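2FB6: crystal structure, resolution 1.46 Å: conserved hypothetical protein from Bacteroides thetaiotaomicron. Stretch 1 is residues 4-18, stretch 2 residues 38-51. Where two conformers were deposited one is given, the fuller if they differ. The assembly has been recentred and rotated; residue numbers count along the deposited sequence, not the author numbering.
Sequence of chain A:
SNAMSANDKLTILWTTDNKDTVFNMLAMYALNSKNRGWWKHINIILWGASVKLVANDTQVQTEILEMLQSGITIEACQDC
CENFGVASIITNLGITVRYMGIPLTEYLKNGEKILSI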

# COMPACT_ATOMS: atom_id res chain seq x y z
N MSE A 4 -5.30 20.51 -9.01
CA MSE A 4 -4.58 21.21 -7.96
C MSE A 4 -3.53 20.35 -7.26
O MSE A 4 -2.73 20.85 -6.46
CB MSE A 4 -5.57 21.76 -6.95
CG MSE A 4 -6.35 22.97 -7.44
SE MSE A 4 -7.76 23.48 -6.19
CE MSE A 4 -9.00 22.04 -6.70
N SER A 5 -3.51 19.05 -7.56
CA SER A 5 -2.55 18.18 -6.88
C SER A 5 -1.85 17.22 -7.83
O SER A 5 -1.46 16.12 -7.44
CB SER A 5 -3.22 17.40 -5.76
OG SER A 5 -4.19 16.53 -6.28
N ALA A 6 -1.71 17.60 -9.10
CA ALA A 6 -1.33 16.64 -10.15
C ALA A 6 0.07 16.00 -9.99
O ALA A 6 0.33 14.92 -10.53
CB ALA A 6 -1.48 17.26 -11.53
N ASN A 7 0.96 16.66 -9.25
CA ASN A 7 2.29 16.10 -9.05
C ASN A 7 2.59 15.82 -7.59
O ASN A 7 3.75 15.75 -7.19
CB ASN A 7 3.38 16.99 -9.69
CG ASN A 7 4.62 16.20 -10.09
OD1 ASN A 7 4.68 14.98 -9.93
ND2 ASN A 7 5.62 16.89 -10.64
N ASP A 8 1.53 15.61 -6.81
CA ASP A 8 1.60 15.48 -5.35
C ASP A 8 1.27 14.11 -4.76
O ASP A 8 1.26 13.95 -3.54
CB ASP A 8 0.70 16.54 -4.69
CG ASP A 8 1.29 17.93 -4.79
OD1 ASP A 8 2.51 18.10 -4.58
OD2 ASP A 8 0.52 18.86 -5.11
N LYS A 9 0.98 13.13 -5.62
CA LYS A 9 0.63 11.77 -5.18
C LYS A 9 1.57 10.72 -5.71
O LYS A 9 1.89 10.69 -6.91
CB LYS A 9 -0.82 11.41 -5.59
CG LYS A 9 -1.28 10.03 -5.07
CD LYS A 9 -2.68 9.68 -5.54
CE LYS A 9 -3.15 8.36 -4.96
NZ LYS A 9 -4.40 7.92 -5.64
N LEU A 10 1.99 9.83 -4.82
CA LEU A 10 2.72 8.62 -5.23
C LEU A 10 1.89 7.39 -4.90
O LEU A 10 1.35 7.29 -3.80
CB LEU A 10 4.05 8.52 -4.47
CG LEU A 10 4.91 7.27 -4.76
CD1 LEU A 10 5.33 7.21 -6.23
CD2 LEU A 10 6.10 7.23 -3.80
N THR A 11 1.83 6.45 -5.83
CA THR A 11 1.20 5.15 -5.60
C THR A 11 2.27 4.07 -5.65
O THR A 11 3.16 4.08 -6.51
CB THR A 11 0.11 4.90 -6.61
OG1 THR A 11 -0.95 5.83 -6.32
CG2 THR A 11 -0.45 3.48 -6.51
N ILE A 12 2.22 3.15 -4.68
CA ILE A 12 3.10 2.01 -4.72
C ILE A 12 2.24 0.77 -4.86
O ILE A 12 1.37 0.54 -4.02
CB ILE A 12 3.97 1.91 -3.45
CG1 ILE A 12 4.87 3.15 -3.32
CG2 ILE A 12 4.82 0.62 -3.47
CD1 ILE A 12 5.54 3.30 -1.96
N LEU A 13 2.46 -0.00 -5.93
CA LEU A 13 1.85 -1.31 -6.05
C LEU A 13 2.79 -2.32 -5.39
O LEU A 13 3.86 -2.64 -5.92
CB LEU A 13 1.62 -1.65 -7.52
CG LEU A 13 1.05 -3.03 -7.85
CD1 LEU A 13 -0.32 -3.27 -7.19
CD2 LEU A 13 0.95 -3.19 -9.35
N TRP A 14 2.42 -2.77 -4.20
CA TRP A 14 3.26 -3.63 -3.39
C TRP A 14 2.84 -5.08 -3.62
O TRP A 14 1.81 -5.53 -3.11
CB TRP A 14 3.12 -3.21 -1.93
CG TRP A 14 3.78 -4.08 -0.92
CD1 TRP A 14 4.61 -5.15 -1.15
CD2 TRP A 14 3.71 -3.92 0.50
NE1 TRP A 14 5.01 -5.70 0.05
CE2 TRP A 14 4.49 -4.95 1.08
CE3 TRP A 14 3.07 -3.00 1.34
CZ2 TRP A 14 4.62 -5.10 2.46
CZ3 TRP A 14 3.19 -3.16 2.73
CH2 TRP A 14 3.96 -4.20 3.27
N THR A 15 3.64 -5.81 -4.39
CA THR A 15 3.38 -7.23 -4.65
C THR A 15 4.38 -8.13 -3.95
O THR A 15 4.08 -9.29 -3.68
CB THR A 15 3.42 -7.59 -6.17
OG1 THR A 15 4.77 -7.53 -6.64
CG2 THR A 15 2.53 -6.65 -7.00
N THR A 16 5.57 -7.61 -3.67
CA THR A 16 6.67 -8.47 -3.20
C THR A 16 6.48 -8.97 -1.77
O THR A 16 5.90 -8.26 -0.92
CB THR A 16 8.04 -7.77 -3.32
OG1 THR A 16 9.07 -8.72 -3.03
CG2 THR A 16 8.16 -6.56 -2.38
N ASP A 17 6.98 -10.17 -1.50
CA ASP A 17 7.09 -10.62 -0.12
C ASP A 17 8.55 -10.70 0.34
O ASP A 17 8.84 -11.33 1.35
CB ASP A 17 6.35 -11.95 0.11
CG ASP A 17 6.90 -13.09 -0.72
OD1 ASP A 17 7.93 -12.93 -1.42
OD2 ASP A 17 6.30 -14.19 -0.63
N ASN A 18 9.44 -10.01 -0.38
CA ASN A 18 10.84 -9.94 0.03
C ASN A 18 10.96 -8.97 1.19
O ASN A 18 10.79 -7.76 1.02
CB ASN A 18 11.73 -9.49 -1.12
CG ASN A 18 13.19 -9.54 -0.74
OD1 ASN A 18 13.66 -8.74 0.06
ND2 ASN A 18 13.91 -10.49 -1.30
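Stretch 2 (38-51) WWKHINIILWGASV

Parallel β-strands satisfy each other's backbone through a staggered ladder in which one residue of a strand reaches two residues of its neighbour, and 2FB6 offers a compact example. Strand 41-46 lies beside strand 9-14 in the same direction, their axes 14° apart and 4.7 Å at closest approach, with Lys9 level with His41 and each following residue in step as far as Trp14 and Leu46. Both strands are extended, and the ladder uses alternate residues of each. His41 N donates to Asp8 O at 3.0 Å, and His41 O accepts from Leu10 N at 2.9 Å. Leu10 O then takes Asn43 N (3.0 Å), Asn43 O takes Ile12 N (2.9 Å), Ile12 O takes Ile45 N (2.8 Å), and Ile45 O takes Trp14 N (2.8 Å). The carbonyls are further approached by CA-H groups, as where Thr11 CA lies 3.2 Å from Asn43 O.

The ladder runs one step further, Trp14 O taking Trp47 N at 3.2 Å, and the same carbonyl also accepts the hydroxyl Ser50 OG at 2.7 Å. Thr15 O accepts Ser50 N at 3.0 Å, so Ser50, a helical residue, binds stretch 1 through both backbone and side chain. Gly48 has phi/psi of 111/-149, angles that by themselves call for glycine: a CB here would be jammed against the preceding carbonyl and would come within a tight 3.5 Å of Thr15 CB.

Side chains alternate between the two faces of the sheet. Leu10, Ile12 and Trp14 share one with Ile42, Ile44 and Leu46. There the indole of Trp14 is held over one face by Leu46 CD2, 3.2 Å from Trp14 CE3, and by Ser50 CB, 3.3 Å from Trp14 NE1, while Ile44 CG2 meets its edge, 3.6 Å from Trp14 CE3. The indole nitrogen is satisfied within its own stretch, Trp14 NE1 donating to Thr16 O at 2.9 Å. Near the beginning of the ladder, Trp39 lays a ring face against Leu10, with Leu10 CB 3.7 Å from Trp39 CD2. On the other face, Leu13 CD1 packs 3.8 Å from Ile45 CG2.

Water adds a bridge near each end. One molecule accepts from Lys40 N (3.0 Å from its O) and lies with that O 2.8 Å from Asp8 OD1. Another donates to Asp17 OD2 and Ala49 O, its O lying 2.7 and 2.9 Å from them respectively, and so links the loop after the first strand to the backbone of Ala49.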

# COMPACT_ATOMS: atom_id res chain seq x y z
N TRP A 38 7.69 15.11 1.16
CA TRP A 38 8.18 14.90 -0.20
C TRP A 38 7.04 14.54 -1.15
O TRP A 38 7.04 14.92 -2.32
CB TRP A 38 9.23 13.79 -0.26
CG TRP A 38 10.46 14.06 0.56
CD1 TRP A 38 10.91 15.27 1.01
CD2 TRP A 38 11.43 13.09 0.98
NE1 TRP A 38 12.09 15.11 1.71
CE2 TRP A 38 12.43 13.77 1.70
CE3 TRP A 38 11.53 11.69 0.83
CZ2 TRP A 38 13.53 13.12 2.26
CZ3 TRP A 38 12.62 11.04 1.40
CH2 TRP A 38 13.61 11.76 2.11
N TRP A 39 6.08 13.78 -0.61
CA TRP A 39 4.84 13.49 -1.30
C TRP A 39 3.70 13.86 -0.37
O TRP A 39 3.69 13.41 0.78
CB TRP A 39 4.73 12.00 -1.65
CG TRP A 39 5.70 11.59 -2.69
CD1 TRP A 39 6.86 10.90 -2.51
CD2 TRP A 39 5.60 11.87 -4.09
NE1 TRP A 39 7.49 10.73 -3.72
CE2 TRP A 39 6.73 11.31 -4.70
CE3 TRP A 39 4.65 12.54 -4.88
CZ2 TRP A 39 6.96 11.40 -6.07
CZ3 TRP A 39 4.86 12.61 -6.25
CH2 TRP A 39 6.01 12.04 -6.83
N LYS A 40 2.75 14.67 -0.84
CA LYS A 40 1.62 15.04 0.02
C LYS A 40 0.68 13.86 0.23
O LYS A 40 0.05 13.74 1.29
CB LYS A 40 0.88 16.25 -0.55
CG LYS A 40 1.74 17.49 -0.57
CD LYS A 40 0.95 18.70 -1.09
CE LYS A 40 1.86 19.93 -1.24
NZ LYS A 40 2.43 20.31 0.07
N HIS A 41 0.59 12.98 -0.77
CA HIS A 41 -0.32 11.83 -0.72
C HIS A 41 0.45 10.60 -1.12
O HIS A 41 1.14 10.64 -2.12
CB HIS A 41 -1.49 12.03 -1.69
CG HIS A 41 -2.22 13.32 -1.46
ND1 HIS A 41 -2.01 14.44 -2.22
CD2 HIS A 41 -3.11 13.68 -0.50
CE1 HIS A 41 -2.75 15.43 -1.76
NE2 HIS A 41 -3.42 14.99 -0.72
N ILE A 42 0.31 9.52 -0.34
CA ILE A 42 0.92 8.25 -0.71
C ILE A 42 -0.10 7.16 -0.49
O ILE A 42 -0.68 7.04 0.61
CB ILE A 42 2.18 7.91 0.11
CG1 ILE A 42 3.24 9.04 0.00
CG2 ILE A 42 2.75 6.55 -0.32
CD1 ILE A 42 4.50 8.79 0.78
N ASN A 43 -0.37 6.41 -1.55
CA ASN A 43 -1.28 5.28 -1.50
C ASN A 43 -0.52 3.99 -1.79
O ASN A 43 0.23 3.93 -2.77
CB ASN A 43 -2.39 5.45 -2.55
CG ASN A 43 -3.38 4.29 -2.55
OD1 ASN A 43 -3.58 3.63 -3.58
ND2 ASN A 43 -4.00 4.05 -1.41
N ILE A 44 -0.73 2.97 -0.97
CA ILE A 44 -0.07 1.69 -1.17
C ILE A 44 -1.13 0.64 -1.44
O ILE A 44 -2.11 0.55 -0.70
CB ILE A 44 0.79 1.29 0.07
CG1 ILE A 44 1.88 2.36 0.33
CG2 ILE A 44 1.40 -0.13 -0.16
CD1 ILE A 44 2.74 2.10 1.52
N ILE A 45 -0.93 -0.12 -2.51
CA ILE A 45 -1.86 -1.19 -2.90
C ILE A 45 -1.19 -2.53 -2.57
O ILE A 45 -0.13 -2.85 -3.10
CB ILE A 45 -2.16 -1.16 -4.41
CG1 ILE A 45 -2.69 0.22 -4.85
CG2 ILE A 45 -3.13 -2.29 -4.77
CD1 ILE A 45 -2.62 0.40 -6.36
N LEU A 46 -1.83 -3.30 -1.69
CA LEU A 46 -1.36 -4.64 -1.35
C LEU A 46 -2.03 -5.65 -2.27
O LEU A 46 -3.24 -5.84 -2.20
CB LEU A 46 -1.72 -4.97 0.09
CG LEU A 46 -0.85 -4.33 1.16
CD1 LEU A 46 -1.43 -4.59 2.53
CD2 LEU A 46 0.54 -4.90 1.08
N TRP A 47 -1.26 -6.32 -3.12
CA TRP A 47 -1.86 -7.21 -4.10
C TRP A 47 -0.81 -8.21 -4.54
O TRP A 47 0.20 -7.81 -5.12
CB TRP A 47 -2.33 -6.37 -5.30
CG TRP A 47 -3.25 -7.06 -6.26
CD1 TRP A 47 -3.46 -8.40 -6.40
CD2 TRP A 47 -4.05 -6.42 -7.25
NE1 TRP A 47 -4.36 -8.64 -7.41
CE2 TRP A 47 -4.75 -7.44 -7.94
CE3 TRP A 47 -4.28 -5.08 -7.60
CZ2 TRP A 47 -5.63 -7.16 -8.99
CZ3 TRP A 47 -5.17 -4.81 -8.64
CH2 TRP A 47 -5.83 -5.83 -9.31
N GLY A 48 -1.06 -9.49 -4.30
CA GLY A 48 -0.09 -10.55 -4.64
C GLY A 48 0.51 -11.18 -3.41
O GLY A 48 -0.15 -11.26 -2.38
N ALA A 49 1.77 -11.63 -3.51
CA ALA A 49 2.44 -12.35 -2.41
C ALA A 49 2.48 -11.52 -1.12
O ALA A 49 2.40 -12.05 -0.01
CB ALA A 49 3.85 -12.76 -2.86
N SER A 50 2.55 -10.21 -1.28
CA SER A 50 2.54 -9.28 -0.15
C SER A 50 1.35 -9.42 0.80
O SER A 50 1.48 -9.15 1.99
CB SER A 50 2.57 -7.86 -0.68
OG SER A 50 1.45 -7.63 -1.50
N VAL A 51 0.19 -9.81 0.27
CA VAL A 51 -1.00 -9.91 1.10
C VAL A 51 -0.82 -11.00 2.16
O VAL A 51 -1.16 -10.80 3.33
CB VAL A 51 -2.26 -10.17 0.24
CG1 VAL A 51 -3.46 -10.50 1.13
CG2 VAL A 51 -2.59 -8.94 -0.59
O HOH W 1 4.00 16.35 -3.01
O HOH W 2 4.01 -14.30 0.78